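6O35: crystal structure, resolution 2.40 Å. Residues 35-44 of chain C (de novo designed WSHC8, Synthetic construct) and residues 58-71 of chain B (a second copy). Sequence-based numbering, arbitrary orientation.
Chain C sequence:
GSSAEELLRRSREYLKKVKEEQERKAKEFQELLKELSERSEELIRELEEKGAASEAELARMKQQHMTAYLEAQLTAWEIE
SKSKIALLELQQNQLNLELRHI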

ATOM      1  N   GLU C  35       5.119 -27.254   1.620  1.00 54.82           N
ATOM      2  CA  GLU C  35       5.954 -28.012   0.695  1.00 55.82           C
ATOM      3  C   GLU C  35       7.209 -27.231   0.325  1.00 56.56           C
ATOM      4  O   GLU C  35       8.329 -27.744   0.443  1.00 65.37           O
ATOM      5  CB  GLU C  35       5.154 -28.367  -0.559  1.00 54.06           C
ATOM      6  N   LEU C  36       7.042 -25.985  -0.131  1.00 53.65           N
ATOM      7  CA  LEU C  36       8.198 -25.183  -0.515  1.00 52.34           C
ATOM      8  C   LEU C  36       9.147 -24.992   0.661  1.00 49.63           C
ATOM      9  O   LEU C  36      10.367 -25.129   0.511  1.00 54.17           O
ATOM     10  CB  LEU C  36       7.743 -23.829  -1.055  1.00 51.56           C
ATOM     11  CG  LEU C  36       6.869 -23.828  -2.310  1.00 49.99           C
ATOM     12  CD1 LEU C  36       6.750 -22.409  -2.864  1.00 43.65           C
ATOM     13  CD2 LEU C  36       7.404 -24.771  -3.372  1.00 53.98           C
ATOM     14  N   SER C  37       8.606 -24.680   1.839  1.00 42.25           N
ATOM     15  CA  SER C  37       9.456 -24.486   3.008  1.00 42.43           C
ATOM     16  C   SER C  37      10.248 -25.748   3.326  1.00 52.75           C
ATOM     17  O   SER C  37      11.417 -25.672   3.720  1.00 52.80           O
ATOM     18  CB  SER C  37       8.611 -24.073   4.209  1.00 48.89           C
ATOM     19  OG  SER C  37       9.424 -23.930   5.361  1.00 56.10           O
ATOM     20  N   GLU C  38       9.626 -26.918   3.171  1.00 53.34           N
ATOM     21  CA  GLU C  38      10.324 -28.172   3.434  1.00 55.88           C
ATOM     22  C   GLU C  38      11.289 -28.526   2.310  1.00 52.40           C
ATOM     23  O   GLU C  38      12.275 -29.231   2.548  1.00 53.01           O
ATOM     24  CB  GLU C  38       9.312 -29.297   3.651  1.00 56.22           C
ATOM     25  CG  GLU C  38       8.735 -29.321   5.060  1.00 65.32           C
ATOM     26  CD  GLU C  38       7.504 -30.197   5.183  1.00 71.90           C
ATOM     27  OE1 GLU C  38       7.129 -30.843   4.183  1.00 80.04           O
ATOM     28  OE2 GLU C  38       6.909 -30.235   6.281  1.00 66.81           O
ATOM     29  N   ARG C  39      11.031 -28.046   1.092  1.00 44.02           N
ATOM     30  CA  ARG C  39      12.011 -28.185   0.022  1.00 44.54           C
ATOM     31  C   ARG C  39      13.230 -27.309   0.286  1.00 53.38           C
ATOM     32  O   ARG C  39      14.369 -27.728   0.040  1.00 59.17           O
ATOM     33  CB  ARG C  39      11.379 -27.829  -1.322  1.00 40.69           C
ATOM     34  CG  ARG C  39      10.338 -28.821  -1.803  1.00 37.24           C
ATOM     35  N   SER C  40      13.010 -26.091   0.788  1.00 54.55           N
ATOM     36  CA  SER C  40      14.127 -25.208   1.105  1.00 57.29           C
ATOM     37  C   SER C  40      14.953 -25.763   2.258  1.00 60.50           C
ATOM     38  O   SER C  40      16.187 -25.759   2.204  1.00 67.66           O
ATOM     39  CB  SER C  40      13.611 -23.811   1.442  1.00 65.77           C
ATOM     40  OG  SER C  40      12.783 -23.313   0.405  1.00 74.39           O
ATOM     41  N   GLU C  41      14.290 -26.237   3.316  1.00 57.31           N
ATOM     42  CA  GLU C  41      15.017 -26.855   4.419  1.00 52.79           C
ATOM     43  C   GLU C  41      15.803 -28.069   3.940  1.00 51.87           C
ATOM     44  O   GLU C  41      16.913 -28.328   4.418  1.00 46.95           O
ATOM     45  CB  GLU C  41      14.050 -27.245   5.535  1.00 42.47           C
ATOM     46  CG  GLU C  41      13.543 -26.068   6.350  1.00 39.66           C
ATOM     47  N   GLU C  42      15.242 -28.827   2.995  1.00 58.31           N
ATOM     48  CA  GLU C  42      15.965 -29.963   2.433  1.00 57.10           C
ATOM     49  C   GLU C  42      17.216 -29.504   1.698  1.00 50.08           C
ATOM     50  O   GLU C  42      18.272 -30.142   1.795  1.00 50.65           O
ATOM     51  CB  GLU C  42      15.053 -30.751   1.495  1.00 56.89           C
ATOM     52  CG  GLU C  42      15.776 -31.809   0.679  1.00 58.42           C
ATOM     53  N   LEU C  43      17.120 -28.398   0.956  1.00 37.73           N
ATOM     54  CA  LEU C  43      18.289 -27.851   0.280  1.00 36.79           C
ATOM     55  C   LEU C  43      19.345 -27.410   1.287  1.00 42.20           C
ATOM     56  O   LEU C  43      20.518 -27.791   1.184  1.00 53.30           O
ATOM     57  CB  LEU C  43      17.878 -26.678  -0.609  1.00 40.43           C
ATOM     58  CG  LEU C  43      17.095 -27.004  -1.880  1.00 43.77           C
ATOM     59  CD1 LEU C  43      16.621 -25.721  -2.553  1.00 33.48           C
ATOM     60  CD2 LEU C  43      17.941 -27.832  -2.838  1.00 51.41           C
ATOM     61  N   ILE C  44      18.947 -26.596   2.269  1.00 48.28           N
ATOM     62  CA  ILE C  44      19.900 -26.102   3.258  1.00 46.31           C
ATOM     63  C   ILE C  44      20.507 -27.262   4.037  1.00 47.87           C
ATOM     64  O   ILE C  44      21.711 -27.274   4.324  1.00 39.11           O
ATOM     65  CB  ILE C  44      19.218 -25.089   4.197  1.00 42.12           C
TER
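Chain B 58-71: LARMKQQHMTAYLE

Chain B meets chain C as one α-helix laid along another. Both stretches are helical from end to end, with the regular i to i+4 backbone hydrogen bonds, and both helices run on beyond the residues described here. The angle between their N-to-C directions is 174°, so they pack almost exactly antiparallel, and their axes approach to 10.3 Å. The register follows from this: Ala B59 lies beside Leu C43 (CA to CA 6.2 Å), Gln B63 beside Ser C40 (CA to CA 6.3 Å) and Met B66 beside Leu C36 (CA to CA 6.8 Å). As chain B advances, its partners step backward through chain C, and about 460 Å² of surface is buried in total.

Leu B58 takes no part; the end of its side chain leads away from chain C. Ala B59 points toward it, and its small side chain leaves room for a large neighbour: Leu C43 CD1 lies 4.4 Å from Ala B59 O. Arg B60 points away and Met B61 is out of reach; neither touches chain C.

Lys B62 also directs its CA-to-CB bond toward chain C. Its long aliphatic stem suits the margin of an apolar contact, and Lys B62 CB lies 3.8 Å from Leu C43 CD1. Next comes Gln B63, which starts sideways but whose end comes nearer. Gln B63 NE2 donates to Ala B59 O at 2.8 Å, one turn back, which ties the amide to its own helix, and Gln B63 CG packs 3.7 Å from Ser C40 OG and 4.4 Å from Leu C43 CD1. Together Ala B59, Lys B62, Gln B63 and Met B66 form the hole that receives Leu C43 as a knob.

Gln B64 and His B65 lie beyond contact range. Met B66 is the reciprocal knob, seated among Leu C36, Arg C39, Ser C40 and Leu C43. An unbranched, flexible thioether can thread such a gap: Met B66 SD lies 3.8 Å from Leu C36 CD2 and 4.1 Å from Arg C39 CB, while Met B66 CE reaches 3.3 Å from Ser C40 OG and 4.2 Å from Leu C43 CD1. A small serine suits this crowded spot, and its hydroxyl is satisfied within its own helix, Ser C40 OG donating to Leu C36 O at 3.0 Å.

Thr B67 points away, its OG1 donating to Gln B63 O at 2.7 Å, and Ala B68 is out of reach. The contact closes around Leu C36. Tyr B69 meets it obliquely, ring carbon CD2 4.4 Å from Leu C36 CD1, while its OH is hydrogen-bonded just outside the stretch. Buried Leu B70, wholly hydrocarbon in its side chain, sets its CD1 3.9 Å from Leu C36 CD1 with no polar side-chain group left unpaired. Glu B71, exposed and beyond reach, leaves its charge to solvent. No hydrogen bond crosses between the modelled atoms; what they reveal is mainly apolar packing and interlocking knobs.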

ATOM      1  N   LEU B  58      23.165 -22.669  -6.592  1.00 66.35           N
ATOM      2  CA  LEU B  58      21.901 -23.237  -7.046  1.00 67.29           C
ATOM      3  C   LEU B  58      20.911 -23.377  -5.895  1.00 61.29           C
ATOM      4  O   LEU B  58      19.696 -23.354  -6.121  1.00 63.84           O
ATOM      5  CB  LEU B  58      22.134 -24.587  -7.719  1.00 73.92           C
ATOM      6  CG  LEU B  58      22.788 -24.543  -9.102  1.00 78.55           C
ATOM      7  CD1 LEU B  58      22.790 -25.928  -9.740  1.00 81.40           C
ATOM      8  CD2 LEU B  58      22.096 -23.539 -10.018  1.00 78.61           C
ATOM      9  N   ALA B  59      21.404 -23.530  -4.663  1.00 47.74           N
ATOM     10  CA  ALA B  59      20.518 -23.449  -3.508  1.00 42.98           C
ATOM     11  C   ALA B  59      19.913 -22.056  -3.398  1.00 41.48           C
ATOM     12  O   ALA B  59      18.718 -21.906  -3.112  1.00 40.43           O
ATOM     13  CB  ALA B  59      21.276 -23.804  -2.231  1.00 47.14           C
ATOM     14  N   ARG B  60      20.726 -21.025  -3.637  1.00 54.86           N
ATOM     15  CA  ARG B  60      20.223 -19.658  -3.615  1.00 52.88           C
ATOM     16  C   ARG B  60      19.274 -19.402  -4.778  1.00 53.43           C
ATOM     17  O   ARG B  60      18.250 -18.728  -4.612  1.00 56.74           O
ATOM     18  CB  ARG B  60      21.393 -18.674  -3.653  1.00 52.18           C
ATOM     19  N   MET B  61      19.592 -19.931  -5.961  1.00 57.88           N
ATOM     20  CA  MET B  61      18.739 -19.698  -7.122  1.00 61.61           C
ATOM     21  C   MET B  61      17.408 -20.426  -6.980  1.00 50.29           C
ATOM     22  O   MET B  61      16.350 -19.854  -7.268  1.00 41.60           O
ATOM     23  CB  MET B  61      19.460 -20.138  -8.396  1.00 62.31           C
ATOM     24  CG  MET B  61      19.231 -19.214  -9.580  1.00 64.23           C
ATOM     25  SD  MET B  61      19.968 -19.821 -11.109  1.00 73.56           S
ATOM     26  CE  MET B  61      21.715 -19.707 -10.722  1.00 80.82           C
ATOM     27  N   LYS B  62      17.436 -21.685  -6.534  1.00 48.26           N
ATOM     28  CA  LYS B  62      16.197 -22.432  -6.339  1.00 47.40           C
ATOM     29  C   LYS B  62      15.302 -21.754  -5.309  1.00 41.43           C
ATOM     30  O   LYS B  62      14.089 -21.627  -5.510  1.00 47.08           O
ATOM     31  CB  LYS B  62      16.509 -23.865  -5.902  1.00 52.79           C
ATOM     32  CG  LYS B  62      16.623 -24.850  -7.045  1.00 54.36           C
ATOM     33  CD  LYS B  62      16.952 -26.247  -6.541  1.00 57.03           C
ATOM     34  CE  LYS B  62      18.097 -26.858  -7.337  1.00 60.80           C
ATOM     35  NZ  LYS B  62      18.389 -28.255  -6.919  1.00 66.75           N
ATOM     36  N   GLN B  63      15.885 -21.321  -4.188  1.00 37.97           N
ATOM     37  CA  GLN B  63      15.093 -20.684  -3.141  1.00 41.44           C
ATOM     38  C   GLN B  63      14.540 -19.342  -3.605  1.00 48.47           C
ATOM     39  O   GLN B  63      13.419 -18.969  -3.239  1.00 43.52           O
ATOM     40  CB  GLN B  63      15.936 -20.524  -1.878  1.00 43.73           C
ATOM     41  CG  GLN B  63      15.843 -21.718  -0.939  1.00 47.31           C
ATOM     42  CD  GLN B  63      16.951 -21.745   0.091  1.00 53.21           C
ATOM     43  OE1 GLN B  63      16.716 -21.539   1.281  1.00 62.93           O
ATOM     44  NE2 GLN B  63      18.171 -22.012  -0.364  1.00 52.39           N
ATOM     45  N   GLN B  64      15.307 -18.602  -4.409  1.00 53.21           N
ATOM     46  CA  GLN B  64      14.775 -17.385  -5.010  1.00 52.26           C
ATOM     47  C   GLN B  64      13.635 -17.706  -5.968  1.00 49.37           C
ATOM     48  O   GLN B  64      12.633 -16.983  -6.019  1.00 41.67           O
ATOM     49  CB  GLN B  64      15.884 -16.627  -5.739  1.00 50.56           C
ATOM     50  CG  GLN B  64      15.378 -15.531  -6.663  1.00 45.03           C
ATOM     51  N   HIS B  65      13.769 -18.791  -6.733  1.00 51.69           N
ATOM     52  CA  HIS B  65      12.703 -19.197  -7.640  1.00 56.42           C
ATOM     53  C   HIS B  65      11.418 -19.497  -6.878  1.00 44.16           C
ATOM     54  O   HIS B  65      10.337 -19.030  -7.252  1.00 42.88           O
ATOM     55  CB  HIS B  65      13.142 -20.418  -8.447  1.00 61.44           C
ATOM     56  CG  HIS B  65      12.005 -21.249  -8.953  1.00 62.46           C
ATOM     57  ND1 HIS B  65      11.299 -20.932 -10.094  1.00 62.11           N
ATOM     58  CD2 HIS B  65      11.447 -22.384  -8.469  1.00 61.77           C
ATOM     59  CE1 HIS B  65      10.359 -21.839 -10.293  1.00 62.65           C
ATOM     60  NE2 HIS B  65      10.427 -22.731  -9.321  1.00 61.66           N
ATOM     61  N   MET B  66      11.517 -20.284  -5.804  1.00 43.43           N
ATOM     62  CA  MET B  66      10.334 -20.619  -5.022  1.00 45.14           C
ATOM     63  C   MET B  66       9.778 -19.405  -4.291  1.00 49.38           C
ATOM     64  O   MET B  66       8.561 -19.310  -4.091  1.00 55.91           O
ATOM     65  CB  MET B  66      10.667 -21.730  -4.026  1.00 43.83           C
ATOM     66  CG  MET B  66      10.867 -23.090  -4.669  1.00 51.29           C
ATOM     67  SD  MET B  66      11.193 -24.390  -3.463  1.00 69.65           S
ATOM     68  CE  MET B  66      12.800 -23.896  -2.846  1.00 71.11           C
ATOM     69  N   THR B  67      10.641 -18.468  -3.890  1.00 50.27           N
ATOM     70  CA  THR B  67      10.165 -17.270  -3.209  1.00 50.88           C
ATOM     71  C   THR B  67       9.361 -16.380  -4.150  1.00 49.43           C
ATOM     72  O   THR B  67       8.323 -15.832  -3.759  1.00 52.72           O
ATOM     73  CB  THR B  67      11.348 -16.494  -2.625  1.00 50.67           C
ATOM     74  OG1 THR B  67      12.013 -17.298  -1.641  1.00 51.41           O
ATOM     75  CG2 THR B  67      10.875 -15.195  -1.986  1.00 45.40           C
ATOM     76  N   ALA B  68       9.826 -16.219  -5.392  1.00 50.32           N
ATOM     77  CA  ALA B  68       9.098 -15.400  -6.355  1.00 47.36           C
ATOM     78  C   ALA B  68       7.779 -16.053  -6.749  1.00 43.99           C
ATOM     79  O   ALA B  68       6.752 -15.373  -6.863  1.00 48.97           O
ATOM     80  CB  ALA B  68       9.962 -15.154  -7.592  1.00 49.06           C
ATOM     81  N   TYR B  69       7.788 -17.369  -6.976  1.00 52.36           N
ATOM     82  CA  TYR B  69       6.545 -18.078  -7.256  1.00 55.93           C
ATOM     83  C   TYR B  69       5.545 -17.886  -6.125  1.00 51.60           C
ATOM     84  O   TYR B  69       4.347 -17.688  -6.368  1.00 56.42           O
ATOM     85  CB  TYR B  69       6.828 -19.565  -7.471  1.00 72.22           C
ATOM     86  CG  TYR B  69       5.590 -20.405  -7.684  1.00 69.62           C
ATOM     87  CD1 TYR B  69       5.084 -20.616  -8.959  1.00 70.05           C
ATOM     88  CD2 TYR B  69       4.931 -20.992  -6.613  1.00 59.71           C
ATOM     89  CE1 TYR B  69       3.954 -21.383  -9.159  1.00 67.50           C
ATOM     90  CE2 TYR B  69       3.801 -21.760  -6.802  1.00 58.78           C
ATOM     91  CZ  TYR B  69       3.316 -21.952  -8.078  1.00 63.50           C
ATOM     92  OH  TYR B  69       2.192 -22.719  -8.275  1.00 64.03           O
ATOM     93  N   LEU B  70       6.018 -17.939  -4.878  1.00 43.48           N
ATOM     94  CA  LEU B  70       5.128 -17.767  -3.736  1.00 39.72           C
ATOM     95  C   LEU B  70       4.644 -16.327  -3.633  1.00 40.48           C
ATOM     96  O   LEU B  70       3.468 -16.080  -3.338  1.00 47.07           O
ATOM     97  CB  LEU B  70       5.846 -18.189  -2.459  1.00 44.27           C
ATOM     98  CG  LEU B  70       4.991 -18.667  -1.288  1.00 48.76           C
ATOM     99  CD1 LEU B  70       4.108 -19.835  -1.688  1.00 52.08           C
ATOM    100  CD2 LEU B  70       5.905 -19.048  -0.131  1.00 49.06           C
ATOM    101  N   GLU B  71       5.535 -15.362  -3.871  1.00 44.30           N
ATOM    102  CA  GLU B  71       5.119 -13.965  -3.895  1.00 43.37           C
ATOM    103  C   GLU B  71       4.093 -13.727  -4.996  1.00 43.47           C
ATOM    104  O   GLU B  71       3.102 -13.017  -4.789  1.00 52.53           O
ATOM    105  CB  GLU B  71       6.334 -13.059  -4.089  1.00 52.95           C
ATOM    106  CG  GLU B  71       6.101 -11.615  -3.674  1.00 63.87           C
ATOM    107  CD  GLU B  71       7.125 -10.661  -4.260  1.00 71.68           C
ATOM    108  OE1 GLU B  71       8.237 -11.112  -4.610  1.00 74.66           O
ATOM    109  OE2 GLU B  71       6.811  -9.456  -4.380  1.00 71.62           O
TER